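Local coordinates for protein bifunctional cytochrome P450/NADPH--P450 reductase (Deinococcus aerius, PDB 7F3H) that probably hydroxylates organic substrates with molecular oxygen at a haem iron, using NADPH electrons passed on by a fused reductase domain, at residues K437-Q440 with I444-E447; G274-T279 with T413-A418; P11-Q16 with Q45-G50; A63-E68 with Q355-L360; N81-G86 with S95-W100. One frame throughout, in Å; residues are numbered along the deposited sequence.

Contact 1: K437-Q440 with I444-E447; sequences KVKQ and IKPE
The Lys439 side chain bends round to the syn side of the Glu447 carboxylate. CG starts anti to the backbone N, then the chain bends at each later torsion, so CE and NZ end beside the acid. NZ of Lys439 forms a salt bridge to OE2 of Glu447 at 2.8 Å, 18° out of the carboxylate plane. Glu447 itself is extended beyond CG. Lys445 lies alongside Lys439 and points the same way. Its NZ makes a weak 3.4 Å bond to the backbone O of Lys439, and the two ammonium nitrogens, NZ of Lys439 and NZ of Lys445, stay 5.3 Å apart. Glu447, and perhaps Glu270, which touches Lys445, may temper this like-charge pair.

The other face is mostly apolar. CG1 of Val438 meets CB of Ile444 at 3.8 Å, and CG2 of Ile444 also packs against CB and CG of Gln440. Trp329 covers Val438 and Ile444. The side chain of Ile444 is about 9 Å from the haem. The amide end of Gln440 is held by the backbone N of Val29.

Backbone bonds tie the strands. Lys439 N donates to Lys445 O at 3.0 Å and Glu447 N to Lys437 O at 2.9 Å. Val438 with Pro446 and Gln440 with Ile444 are non-hydrogen-bonded pairs. Through Pro446, which packs on Ala277 and Phe278, the strands lie against helix 254-285. The whole is an antiparallel beta hairpin.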
# COMPACT_ATOMS: atom_id res chain seq x y z
N LYS A 437 7.11 -16.34 0.79
CA LYS A 437 6.63 -16.44 -0.59
C LYS A 437 5.86 -15.16 -0.87
O LYS A 437 4.85 -14.88 -0.21
CB LYS A 437 5.76 -17.69 -0.82
CG LYS A 437 5.83 -18.26 -2.26
CD LYS A 437 4.77 -19.34 -2.56
CE LYS A 437 5.37 -20.76 -2.43
NZ LYS A 437 4.64 -21.82 -3.20
N VAL A 438 6.39 -14.33 -1.77
CA VAL A 438 5.84 -13.02 -2.09
C VAL A 438 5.01 -13.10 -3.37
O VAL A 438 5.43 -13.70 -4.36
CB VAL A 438 6.96 -11.98 -2.23
CG1 VAL A 438 6.38 -10.62 -2.55
CG2 VAL A 438 7.77 -11.95 -0.95
N LYS A 439 3.79 -12.57 -3.33
CA LYS A 439 2.96 -12.48 -4.53
C LYS A 439 2.77 -11.02 -4.90
O LYS A 439 2.51 -10.17 -4.03
CB LYS A 439 1.61 -13.19 -4.34
CG LYS A 439 0.66 -13.19 -5.59
CD LYS A 439 0.98 -14.14 -6.75
CE LYS A 439 0.56 -15.57 -6.33
NZ LYS A 439 -0.95 -15.69 -6.21
N GLN A 440 2.91 -10.74 -6.20
CA GLN A 440 2.79 -9.41 -6.77
C GLN A 440 1.52 -9.32 -7.62
O GLN A 440 1.32 -10.11 -8.54
CB GLN A 440 4.01 -9.07 -7.63
CG GLN A 440 4.00 -7.62 -8.02
CD GLN A 440 5.24 -7.21 -8.75
OE1 GLN A 440 6.02 -8.07 -9.20
NE2 GLN A 440 5.44 -5.91 -8.88
N ILE A 444 2.50 -6.12 -3.26
CA ILE A 444 3.21 -7.34 -2.89
C ILE A 444 2.80 -7.74 -1.50
O ILE A 444 2.35 -6.93 -0.68
CB ILE A 444 4.75 -7.27 -2.98
CG1 ILE A 444 5.25 -6.07 -2.19
CG2 ILE A 444 5.21 -7.37 -4.40
CD1 ILE A 444 6.75 -6.02 -2.07
N LYS A 445 2.93 -9.03 -1.25
CA LYS A 445 2.26 -9.48 -0.05
C LYS A 445 2.76 -10.87 0.32
O LYS A 445 3.05 -11.66 -0.59
CB LYS A 445 0.77 -9.34 -0.42
CG LYS A 445 0.29 -10.15 -1.70
CD LYS A 445 -1.07 -9.59 -2.11
CE LYS A 445 -1.60 -10.60 -3.06
NZ LYS A 445 -0.80 -10.79 -4.32
N PRO A 446 2.96 -11.19 1.62
CA PRO A 446 3.32 -12.58 1.97
C PRO A 446 2.12 -13.50 1.82
O PRO A 446 1.00 -13.12 2.16
CB PRO A 446 3.81 -12.49 3.43
CG PRO A 446 3.51 -11.18 3.91
CD PRO A 446 3.04 -10.29 2.79
N GLU A 447 2.35 -14.64 1.18
CA GLU A 447 1.28 -15.58 0.85
C GLU A 447 1.47 -16.85 1.67
O GLU A 447 2.61 -17.23 1.96
CB GLU A 447 1.30 -15.86 -0.65
CG GLU A 447 -0.03 -16.24 -1.26
CD GLU A 447 0.10 -16.52 -2.73
OE1 GLU A 447 1.25 -16.76 -3.17
OE2 GLU A 447 -0.90 -16.39 -3.48

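Contact 2: G274-T279 with T413-A418; sequences GLLAFT and TEAKLA
Leu276 turns its CG to chi1 -86°. With chi2 at 166°, CD1 is anti to CA and CD2 branches off to the other helix. CD2 then rests against Ala415, 3.9 Å from its CB. The CG of Leu276 lies nearly as close to the same methyl. One helical turn further on, Ala418 meets CD2 of Leu276 with its CB at 4.3 Å. The leucine branch is therefore a small apolar knob laid against two alanines three residues apart. Their short side chains let the backbones come near, with CA of Leu276 and CA of Ala415 6.3 Å apart. No hydrogen bond crosses the contact.

The two helices are 254-285 and 408-425. They correspond to the long central helix and the L helix of the P450 fold, two members of its conserved helical core. The side chain of Ala415 lies about 7 Å from the haem. Leu151 of helix 144-161 touches both Leu276 and Ala418, so a third helix closes over this seam.

Thr279 faces another neighbour, helix 317-329. Its OG1 donates back to the backbone O of Leu275 at 2.8 Å, tilted 33° from the carbonyl plane. The N of Thr279 reaches the same oxygen from the other face, so that carbonyl accepts two bonds.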
# COMPACT_ATOMS: atom_id res chain seq x y z
N GLY A 274 -0.67 -5.65 3.50
CA GLY A 274 0.68 -6.08 3.17
C GLY A 274 1.71 -5.61 4.18
O GLY A 274 2.54 -6.39 4.66
N LEU A 275 1.69 -4.30 4.49
CA LEU A 275 2.63 -3.76 5.47
C LEU A 275 2.53 -4.55 6.77
O LEU A 275 3.56 -4.89 7.37
CB LEU A 275 2.38 -2.27 5.70
CG LEU A 275 3.10 -1.63 6.90
CD1 LEU A 275 4.58 -1.98 6.92
CD2 LEU A 275 2.93 -0.08 6.99
N LEU A 276 1.30 -4.86 7.19
CA LEU A 276 1.10 -5.51 8.48
C LEU A 276 1.58 -6.96 8.48
O LEU A 276 2.26 -7.41 9.42
CB LEU A 276 -0.37 -5.42 8.86
CG LEU A 276 -0.68 -4.11 9.58
CD1 LEU A 276 -2.19 -3.95 9.61
CD2 LEU A 276 -0.12 -4.17 10.98
N ALA A 277 1.27 -7.70 7.41
CA ALA A 277 1.75 -9.07 7.27
C ALA A 277 3.27 -9.12 7.20
O ALA A 277 3.90 -9.96 7.85
CB ALA A 277 1.14 -9.70 6.03
N PHE A 278 3.87 -8.23 6.42
CA PHE A 278 5.32 -8.21 6.33
C PHE A 278 5.94 -7.89 7.68
O PHE A 278 6.98 -8.44 8.04
CB PHE A 278 5.79 -7.21 5.27
CG PHE A 278 5.87 -7.78 3.86
CD1 PHE A 278 6.67 -8.88 3.59
CD2 PHE A 278 5.12 -7.23 2.82
CE1 PHE A 278 6.73 -9.42 2.30
CE2 PHE A 278 5.18 -7.77 1.53
CZ PHE A 278 5.99 -8.87 1.28
N THR A 279 5.30 -7.01 8.45
CA THR A 279 5.84 -6.67 9.76
C THR A 279 5.80 -7.86 10.71
O THR A 279 6.77 -8.12 11.44
CB THR A 279 5.09 -5.48 10.33
OG1 THR A 279 5.27 -4.35 9.46
CG2 THR A 279 5.58 -5.14 11.74
N THR A 413 -1.27 4.94 11.28
CA THR A 413 -2.02 4.88 12.53
C THR A 413 -2.67 3.51 12.69
O THR A 413 -2.64 2.90 13.78
CB THR A 413 -3.08 5.99 12.55
OG1 THR A 413 -2.44 7.24 12.26
CG2 THR A 413 -3.77 6.09 13.90
N GLU A 414 -3.27 3.01 11.60
CA GLU A 414 -4.06 1.80 11.70
C GLU A 414 -3.11 0.67 12.15
O GLU A 414 -3.42 -0.11 13.06
CB GLU A 414 -4.52 1.32 10.35
CG GLU A 414 -5.91 0.73 10.44
CD GLU A 414 -6.36 -0.20 9.30
OE1 GLU A 414 -5.52 -0.92 8.73
OE2 GLU A 414 -7.15 0.40 8.44
N ALA A 415 -1.95 0.60 11.49
CA ALA A 415 -0.94 -0.45 11.71
C ALA A 415 -0.29 -0.35 13.10
O ALA A 415 -0.12 -1.37 13.78
CB ALA A 415 0.13 -0.33 10.64
N LYS A 416 0.10 0.87 13.51
CA LYS A 416 0.57 1.05 14.87
C LYS A 416 -0.42 0.45 15.87
O LYS A 416 -0.04 -0.34 16.74
CB LYS A 416 0.80 2.53 15.16
CG LYS A 416 1.96 3.15 14.43
CD LYS A 416 2.02 4.62 14.72
CE LYS A 416 2.70 5.36 13.58
NZ LYS A 416 3.19 6.73 13.90
N LEU A 417 -1.71 0.79 15.72
CA LEU A 417 -2.73 0.36 16.68
C LEU A 417 -2.94 -1.15 16.66
O LEU A 417 -3.08 -1.79 17.72
CB LEU A 417 -4.05 1.05 16.38
CG LEU A 417 -5.24 0.57 17.20
CD1 LEU A 417 -5.00 0.75 18.69
CD2 LEU A 417 -6.47 1.32 16.76
N ALA A 418 -3.05 -1.72 15.47
CA ALA A 418 -3.21 -3.16 15.33
C ALA A 418 -2.07 -3.88 16.04
O ALA A 418 -2.29 -4.82 16.81
CB ALA A 418 -3.27 -3.56 13.85

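Contact 3: P11-Q16 with Q45-G50; sequences PPKHPQ and QLDIQG
Pro11 lays the CD-CG edge of its ring against Leu46. With chi2 -174° CD1 is the anti branch of the leucine, and the other methyl, CD2, turns to Pro11. CD2 of Leu46 comes 3.7 Å from CD of Pro11, the two side chains crossing at about a right angle. The same CD of Pro11 sits 3.4 Å from the backbone O of Gln45, an oxygen also hydrogen-bonded to OG of Ser10. Leu35 of helix 28-38 touches both Pro11 and Leu46.

Strand 43-48 is an outermost strand of the mixed sheet of the P450 fold, and the N-terminal loop runs past it here. His19 links the two: NE2 bonds to Pro11 O, and ND1 to Asp47 N.

Lys13 runs straight to CD, then bends at chi3 and chi4 (-84° and -79°). This carries NZ of Lys13 toward OD2 of Asp47, a long salt bridge of 3.7 Å.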
# COMPACT_ATOMS: atom_id res chain seq x y z
N PRO A 11 20.61 -6.08 -19.89
CA PRO A 11 21.17 -7.44 -19.74
C PRO A 11 21.21 -8.15 -21.08
O PRO A 11 20.46 -7.80 -22.01
CB PRO A 11 20.17 -8.14 -18.80
CG PRO A 11 19.36 -7.05 -18.23
CD PRO A 11 19.28 -5.99 -19.26
N PRO A 12 22.07 -9.16 -21.23
CA PRO A 12 22.35 -9.71 -22.57
C PRO A 12 21.17 -10.39 -23.32
O PRO A 12 21.33 -10.57 -24.54
CB PRO A 12 23.50 -10.69 -22.31
CG PRO A 12 23.44 -10.97 -20.85
CD PRO A 12 22.94 -9.74 -20.20
N LYS A 13 20.04 -10.77 -22.69
CA LYS A 13 18.86 -11.36 -23.36
C LYS A 13 19.04 -12.85 -23.70
O LYS A 13 20.14 -13.28 -24.06
CB LYS A 13 18.53 -10.55 -24.62
CG LYS A 13 17.33 -10.91 -25.45
CD LYS A 13 17.26 -9.99 -26.69
CE LYS A 13 16.61 -8.62 -26.54
NZ LYS A 13 15.11 -8.67 -26.56
N HIS A 14 17.95 -13.65 -23.66
CA HIS A 14 17.84 -15.11 -23.76
C HIS A 14 17.38 -15.56 -25.15
O HIS A 14 16.47 -14.95 -25.72
CB HIS A 14 16.85 -15.64 -22.72
CG HIS A 14 16.82 -17.13 -22.57
ND1 HIS A 14 16.30 -17.98 -23.53
CD2 HIS A 14 17.22 -17.93 -21.55
CE1 HIS A 14 16.40 -19.23 -23.12
NE2 HIS A 14 16.95 -19.23 -21.91
N PRO A 15 18.00 -16.63 -25.70
CA PRO A 15 17.72 -17.02 -27.10
C PRO A 15 16.28 -17.41 -27.36
O PRO A 15 15.78 -17.16 -28.47
CB PRO A 15 18.66 -18.22 -27.33
CG PRO A 15 19.69 -18.14 -26.27
CD PRO A 15 19.01 -17.51 -25.08
N GLN A 16 15.59 -18.02 -26.40
CA GLN A 16 14.18 -18.32 -26.59
C GLN A 16 13.28 -17.21 -26.05
O GLN A 16 12.32 -16.81 -26.73
CB GLN A 16 13.84 -19.67 -25.94
CG GLN A 16 14.46 -20.87 -26.68
CD GLN A 16 14.28 -20.78 -28.20
OE1 GLN A 16 15.26 -20.84 -28.95
NE2 GLN A 16 13.03 -20.64 -28.66
N GLN A 45 17.52 -1.37 -18.76
CA GLN A 45 16.54 -1.39 -19.85
C GLN A 45 16.24 -2.83 -20.27
O GLN A 45 17.16 -3.64 -20.39
CB GLN A 45 17.13 -0.62 -21.02
CG GLN A 45 16.22 0.00 -22.00
CD GLN A 45 17.02 0.55 -23.17
OE1 GLN A 45 18.25 0.46 -23.19
NE2 GLN A 45 16.33 1.09 -24.16
N LEU A 46 14.96 -3.16 -20.48
CA LEU A 46 14.48 -4.44 -21.01
C LEU A 46 13.58 -4.25 -22.22
O LEU A 46 12.92 -3.21 -22.34
CB LEU A 46 13.72 -5.20 -19.90
CG LEU A 46 14.42 -5.67 -18.61
CD1 LEU A 46 13.45 -6.50 -17.81
CD2 LEU A 46 15.68 -6.48 -18.91
N ASP A 47 13.52 -5.26 -23.13
CA ASP A 47 12.58 -5.20 -24.29
C ASP A 47 11.41 -6.11 -23.99
O ASP A 47 11.57 -7.33 -24.02
CB ASP A 47 13.03 -5.64 -25.68
CG ASP A 47 13.99 -4.73 -26.31
OD1 ASP A 47 14.13 -3.57 -25.87
OD2 ASP A 47 14.46 -5.18 -27.44
N ILE A 48 10.28 -5.53 -23.71
CA ILE A 48 9.06 -6.26 -23.46
C ILE A 48 8.17 -6.18 -24.69
O ILE A 48 7.55 -5.14 -24.95
CB ILE A 48 8.40 -5.75 -22.19
CG1 ILE A 48 9.43 -6.02 -21.09
CG2 ILE A 48 7.04 -6.43 -22.02
CD1 ILE A 48 9.81 -7.52 -21.00
N GLN A 49 8.21 -7.25 -25.48
CA GLN A 49 7.42 -7.42 -26.69
C GLN A 49 7.58 -6.21 -27.59
O GLN A 49 8.45 -6.18 -28.46
CB GLN A 49 5.94 -7.67 -26.32
CG GLN A 49 5.74 -9.00 -25.57
CD GLN A 49 4.31 -9.25 -25.08
OE1 GLN A 49 3.52 -8.32 -24.92
NE2 GLN A 49 3.99 -10.50 -24.81
N GLY A 50 6.75 -5.19 -27.37
CA GLY A 50 6.78 -4.00 -28.19
C GLY A 50 7.60 -2.92 -27.49
O GLY A 50 8.54 -2.36 -28.06

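Contact 4: A63-E68 with Q355-L360; sequences AELTDE and QQVALL
Leu65 reaches from its helix onto a strand, and nearly every atom of its side chain finds a partner. CB, the first, is 4.1 Å from CD2 of Leu359. CG stands anti to the carbonyl carbon (chi1 -66°), which sends the fork toward the strand. The CD1 methyl of Leu65 is set between two residues. It lies 3.6 Å from CG1 of Val357 and 4.0 Å from CD2 of Leu359. The other methyl, CD2, is devoted to Val357. It sits 3.8 Å from CB of Val357 and has both of that residue's methyls close by. Leu65 stands roughly perpendicular to Val357 but runs antiparallel to the Leu359 side chain.

Here helix 59-65 packs on a face of the mixed beta sheet of the P450 fold. Strand 356-359 lies inside that sheet, and Leu65 also touches Ala56 and Val337 on the strands flanking it. The contact is buried, with the side chain of Leu359 about 7 Å from the haem.

At the start of the strand, Gln355 bends its amide forward to the next residue. Its NE2 donates to the O of Gln356 at 2.8 Å, in the carbonyl plane and on a lone pair. Thr52 O is a second partner of this nitrogen.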
# COMPACT_ATOMS: atom_id res chain seq x y z
N ALA A 63 16.34 10.96 -7.52
CA ALA A 63 16.10 12.37 -7.24
C ALA A 63 15.69 13.11 -8.52
O ALA A 63 14.73 13.89 -8.53
CB ALA A 63 17.33 13.02 -6.63
N GLU A 64 16.40 12.84 -9.61
CA GLU A 64 16.03 13.48 -10.87
C GLU A 64 14.63 13.07 -11.32
O GLU A 64 13.81 13.93 -11.69
CB GLU A 64 17.06 13.14 -11.95
CG GLU A 64 18.43 13.67 -11.62
CD GLU A 64 19.30 13.76 -12.84
OE1 GLU A 64 20.16 12.86 -13.02
OE2 GLU A 64 19.14 14.74 -13.61
N LEU A 65 14.31 11.77 -11.25
CA LEU A 65 13.01 11.23 -11.68
C LEU A 65 11.85 11.68 -10.80
O LEU A 65 10.69 11.55 -11.22
CB LEU A 65 13.03 9.70 -11.66
CG LEU A 65 13.98 9.10 -12.68
CD1 LEU A 65 14.27 7.69 -12.25
CD2 LEU A 65 13.34 9.15 -14.08
N THR A 66 12.16 12.18 -9.61
CA THR A 66 11.27 12.73 -8.60
C THR A 66 10.97 14.21 -8.80
O THR A 66 10.04 14.74 -8.18
CB THR A 66 11.88 12.47 -7.19
OG1 THR A 66 11.84 11.07 -6.84
CG2 THR A 66 11.44 13.42 -6.06
N ASP A 67 11.70 14.87 -9.70
CA ASP A 67 11.47 16.28 -9.98
C ASP A 67 10.21 16.40 -10.83
O ASP A 67 10.21 16.08 -12.03
CB ASP A 67 12.72 16.83 -10.68
CG ASP A 67 12.69 18.33 -10.88
OD1 ASP A 67 11.65 18.98 -10.62
OD2 ASP A 67 13.74 18.85 -11.33
N GLU A 68 9.12 16.88 -10.23
CA GLU A 68 7.85 16.91 -10.94
C GLU A 68 7.85 17.94 -12.07
O GLU A 68 6.88 18.00 -12.83
CB GLU A 68 6.70 17.18 -9.96
CG GLU A 68 6.27 15.93 -9.19
CD GLU A 68 5.04 16.12 -8.29
OE1 GLU A 68 5.05 17.00 -7.39
OE2 GLU A 68 4.06 15.36 -8.45
N GLN A 355 8.35 8.35 -22.36
CA GLN A 355 8.93 7.11 -21.82
C GLN A 355 8.65 7.02 -20.32
O GLN A 355 8.83 8.00 -19.59
CB GLN A 355 10.43 7.07 -22.10
CG GLN A 355 11.15 5.87 -21.54
CD GLN A 355 10.60 4.53 -22.06
OE1 GLN A 355 10.56 4.28 -23.28
NE2 GLN A 355 10.21 3.66 -21.14
N GLN A 356 8.15 5.86 -19.88
CA GLN A 356 8.00 5.55 -18.45
C GLN A 356 9.34 5.11 -17.85
O GLN A 356 10.08 4.34 -18.47
CB GLN A 356 7.00 4.41 -18.24
CG GLN A 356 5.54 4.80 -18.30
CD GLN A 356 4.65 3.64 -17.96
OE1 GLN A 356 4.56 3.23 -16.80
NE2 GLN A 356 4.01 3.07 -18.97
N VAL A 357 9.61 5.54 -16.63
CA VAL A 357 10.72 5.02 -15.83
C VAL A 357 10.15 4.52 -14.51
O VAL A 357 9.49 5.29 -13.79
CB VAL A 357 11.81 6.06 -15.58
CG1 VAL A 357 12.95 5.43 -14.76
CG2 VAL A 357 12.30 6.61 -16.89
N ALA A 358 10.28 3.22 -14.26
CA ALA A 358 9.84 2.65 -13.00
C ALA A 358 10.88 2.90 -11.90
O ALA A 358 12.08 2.70 -12.11
CB ALA A 358 9.57 1.15 -13.18
N LEU A 359 10.42 3.34 -10.73
CA LEU A 359 11.28 3.37 -9.55
C LEU A 359 11.35 1.98 -8.93
O LEU A 359 10.36 1.47 -8.38
CB LEU A 359 10.77 4.38 -8.52
CG LEU A 359 10.34 5.77 -8.97
CD1 LEU A 359 9.95 6.58 -7.76
CD2 LEU A 359 11.46 6.45 -9.69
N LEU A 360 12.54 1.37 -8.95
CA LEU A 360 12.70 0.01 -8.42
C LEU A 360 12.91 0.09 -6.90
O LEU A 360 14.02 -0.02 -6.38
CB LEU A 360 13.84 -0.69 -9.15
CG LEU A 360 14.05 -2.17 -8.85
CD1 LEU A 360 12.79 -3.02 -9.14
CD2 LEU A 360 15.27 -2.67 -9.63

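Contact 5: N81-G86 with S95-W100; sequences NIRNLG and SFEPNW. With HEM (protoporphyrin IX containing Fe), chain E; SO4 (sulfate ion), chain G.
Arg83 and Glu97 meet end-on from opposite directions, with their flat groups only 17° apart. NH1 of Arg83 donates to OE2 of Glu97 at 2.8 Å, on the syn lone pair. NH2 of Arg83 donates to OE1 of Glu97 at 2.9 Å, on the syn side. Both bonds are nearly straight. Arg83 is extended from CG to NE, which brings the guanidinium across to the acid. Its NE makes a weak bond to O2 of a sulfate ion, probably from the crystallisation liquor.

In the next shell, Asp94 N bonds to OE2 of Glu97, and Thr92 O weakly to NH1 of Arg83. Glu97 is also the N-cap residue of helix 98-107, the C helix of the P450 fold. There, in the haem pocket, NE1 of Trp100 donates to the propionate O1A at 3.1 Å.

The two-pronged salt bridge fixes the rotation of both groups and probably keeps both ionised. The neutral indole N-H, and perhaps Lys73 and Arg403, which also hydrogen-bond the haem, would help stabilise the propionate charge.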
# COMPACT_ATOMS: atom_id res chain seq x y z
N ASN A 81 -6.36 0.17 -16.77
CA ASN A 81 -7.29 -0.87 -16.34
C ASN A 81 -7.78 -0.64 -14.91
O ASN A 81 -8.98 -0.81 -14.63
CB ASN A 81 -6.65 -2.24 -16.51
CG ASN A 81 -6.33 -2.55 -17.96
OD1 ASN A 81 -6.95 -2.00 -18.88
ND2 ASN A 81 -5.37 -3.43 -18.18
N ILE A 82 -6.89 -0.26 -13.97
CA ILE A 82 -7.33 -0.02 -12.59
C ILE A 82 -8.33 1.14 -12.56
O ILE A 82 -9.19 1.21 -11.67
CB ILE A 82 -6.14 0.22 -11.62
CG1 ILE A 82 -6.61 0.32 -10.18
CG2 ILE A 82 -5.38 1.50 -11.91
CD1 ILE A 82 -7.25 -0.97 -9.66
N ARG A 83 -8.24 2.04 -13.54
CA ARG A 83 -9.23 3.11 -13.63
C ARG A 83 -10.64 2.59 -13.88
O ARG A 83 -11.60 3.28 -13.52
CB ARG A 83 -8.85 4.11 -14.73
CG ARG A 83 -9.75 5.37 -14.72
CD ARG A 83 -9.20 6.50 -15.56
NE ARG A 83 -10.17 7.59 -15.68
CZ ARG A 83 -9.86 8.88 -15.59
NH1 ARG A 83 -8.59 9.26 -15.38
NH2 ARG A 83 -10.80 9.80 -15.73
N ASN A 84 -10.80 1.38 -14.45
CA ASN A 84 -12.13 0.80 -14.66
C ASN A 84 -12.96 0.85 -13.40
O ASN A 84 -14.18 1.01 -13.46
CB ASN A 84 -12.06 -0.67 -15.09
CG ASN A 84 -11.53 -0.85 -16.47
OD1 ASN A 84 -11.62 0.04 -17.31
ND2 ASN A 84 -10.98 -2.03 -16.73
N LEU A 85 -12.31 0.77 -12.25
CA LEU A 85 -13.01 0.91 -11.00
C LEU A 85 -12.57 2.09 -10.15
O LEU A 85 -13.33 2.50 -9.26
CB LEU A 85 -12.98 -0.46 -10.27
CG LEU A 85 -11.81 -1.31 -9.77
CD1 LEU A 85 -12.17 -2.37 -8.72
CD2 LEU A 85 -11.40 -2.09 -11.04
N GLY A 86 -11.46 2.74 -10.48
CA GLY A 86 -11.12 3.96 -9.75
C GLY A 86 -11.72 5.26 -10.25
O GLY A 86 -11.83 6.23 -9.50
N SER A 95 -3.27 14.64 -13.24
CA SER A 95 -3.19 15.90 -12.49
C SER A 95 -4.01 17.00 -13.14
O SER A 95 -4.58 17.85 -12.44
CB SER A 95 -1.74 16.36 -12.34
OG SER A 95 -0.92 15.37 -11.76
N PHE A 96 -4.09 17.01 -14.48
CA PHE A 96 -4.78 18.11 -15.14
C PHE A 96 -6.30 17.96 -15.12
O PHE A 96 -7.00 18.97 -15.27
CB PHE A 96 -4.28 18.25 -16.58
CG PHE A 96 -4.35 16.99 -17.36
CD1 PHE A 96 -5.57 16.49 -17.78
CD2 PHE A 96 -3.20 16.27 -17.64
CE1 PHE A 96 -5.64 15.30 -18.49
CE2 PHE A 96 -3.27 15.09 -18.35
CZ PHE A 96 -4.48 14.61 -18.79
N GLU A 97 -6.84 16.76 -14.91
CA GLU A 97 -8.28 16.63 -14.75
C GLU A 97 -8.76 17.43 -13.54
O GLU A 97 -8.19 17.27 -12.44
CB GLU A 97 -8.66 15.16 -14.59
CG GLU A 97 -8.41 14.29 -15.79
CD GLU A 97 -8.87 12.85 -15.56
OE1 GLU A 97 -10.09 12.61 -15.40
OE2 GLU A 97 -8.00 11.96 -15.52
N PRO A 98 -9.80 18.25 -13.68
CA PRO A 98 -10.21 19.14 -12.57
C PRO A 98 -10.55 18.40 -11.28
O PRO A 98 -10.27 18.91 -10.18
CB PRO A 98 -11.45 19.84 -13.14
CG PRO A 98 -11.30 19.80 -14.60
CD PRO A 98 -10.54 18.54 -14.92
N ASN A 99 -11.17 17.22 -11.39
CA ASN A 99 -11.57 16.49 -10.19
C ASN A 99 -10.37 16.01 -9.37
O ASN A 99 -10.52 15.80 -8.16
CB ASN A 99 -12.50 15.33 -10.55
CG ASN A 99 -13.99 15.70 -10.46
OD1 ASN A 99 -14.39 16.59 -9.71
ND2 ASN A 99 -14.79 15.03 -11.26
N TRP A 100 -9.19 15.84 -9.98
CA TRP A 100 -8.03 15.50 -9.16
C TRP A 100 -7.73 16.63 -8.19
O TRP A 100 -7.72 16.42 -6.97
CB TRP A 100 -6.79 15.18 -10.00
CG TRP A 100 -5.66 14.84 -9.04
CD1 TRP A 100 -5.41 13.61 -8.48
CD2 TRP A 100 -4.70 15.74 -8.46
NE1 TRP A 100 -4.34 13.69 -7.62
CE2 TRP A 100 -3.88 14.98 -7.59
CE3 TRP A 100 -4.44 17.11 -8.60
CZ2 TRP A 100 -2.81 15.55 -6.86
CZ3 TRP A 100 -3.38 17.67 -7.87
CH2 TRP A 100 -2.58 16.89 -7.02
CHA HEM E . -1.12 6.82 -3.42
CHB HEM E . -4.87 6.15 -0.41
CHC HEM E . -2.15 3.13 2.27
CHD HEM E . 1.49 3.58 -0.90
C1A HEM E . -2.36 6.91 -2.84
C2A HEM E . -3.49 7.65 -3.36
C3A HEM E . -4.52 7.51 -2.52
C4A HEM E . -4.11 6.59 -1.47
CMA HEM E . -5.93 8.15 -2.67
CAA HEM E . -3.42 8.55 -4.61
CBA HEM E . -3.07 9.97 -4.13
CGA HEM E . -3.06 10.98 -5.28
O1A HEM E . -3.66 12.06 -5.08
O2A HEM E . -2.57 10.72 -6.42
C1B HEM E . -4.47 5.31 0.61
C2B HEM E . -5.25 4.90 1.76
C3B HEM E . -4.47 4.11 2.52
C4B HEM E . -3.21 3.93 1.83
CMB HEM E . -6.68 5.40 2.06
CAB HEM E . -4.78 3.32 3.81
CBB HEM E . -5.99 3.22 4.38
C1C HEM E . -0.92 2.96 1.65
C2C HEM E . 0.22 2.18 2.13
C3C HEM E . 1.19 2.33 1.20
C4C HEM E . 0.72 3.21 0.17
CMC HEM E . 0.25 1.32 3.43
CAC HEM E . 2.60 1.79 1.12
CBC HEM E . 3.13 1.03 2.07
C1D HEM E . 1.10 4.49 -1.87
C2D HEM E . 1.88 4.88 -3.04
C3D HEM E . 1.15 5.77 -3.70
C4D HEM E . -0.11 5.97 -3.02
CMD HEM E . 3.30 4.39 -3.43
CAD HEM E . 1.59 6.44 -4.99
CBD HEM E . 1.13 5.48 -6.06
CGD HEM E . 1.60 5.91 -7.41
O1D HEM E . 0.97 5.40 -8.37
O2D HEM E . 2.57 6.73 -7.52
NA HEM E . -2.79 6.25 -1.70
NB HEM E . -3.23 4.72 0.69
NC HEM E . -0.58 3.56 0.44
ND HEM E . -0.11 5.18 -1.89
FE HEM E . -1.59 5.02 -0.59
S SO4 G . -14.29 8.34 -16.29
O1 SO4 G . -15.70 7.93 -16.49
O2 SO4 G . -13.44 7.17 -15.91
O3 SO4 G . -13.79 8.91 -17.56
O4 SO4 G . -14.25 9.40 -15.26

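How the contacts relate
From the N terminus, contact 3 closes first, a short loop that ties the leading segment to an outer strand of the mixed sheet. Contact 4 opens at 63-68 and ends on the same sheet at 355-360, closing by far the longest loop. Contact 5 is nested inside it and joins helix 80-86 to the N-terminal start of helix 98-107 on the haem's propionate side. Contact 2 opens at 274-279, within that loop, and closes at 413-418, beyond it, so contacts 2 and 4 cross and interlock the sheet region with the helical core. Contact 1 follows as a local hairpin. It touches contact 2 directly: CG of Pro446 lies 3.5 Å from CB of Ala277, and Phe278 packs beside it.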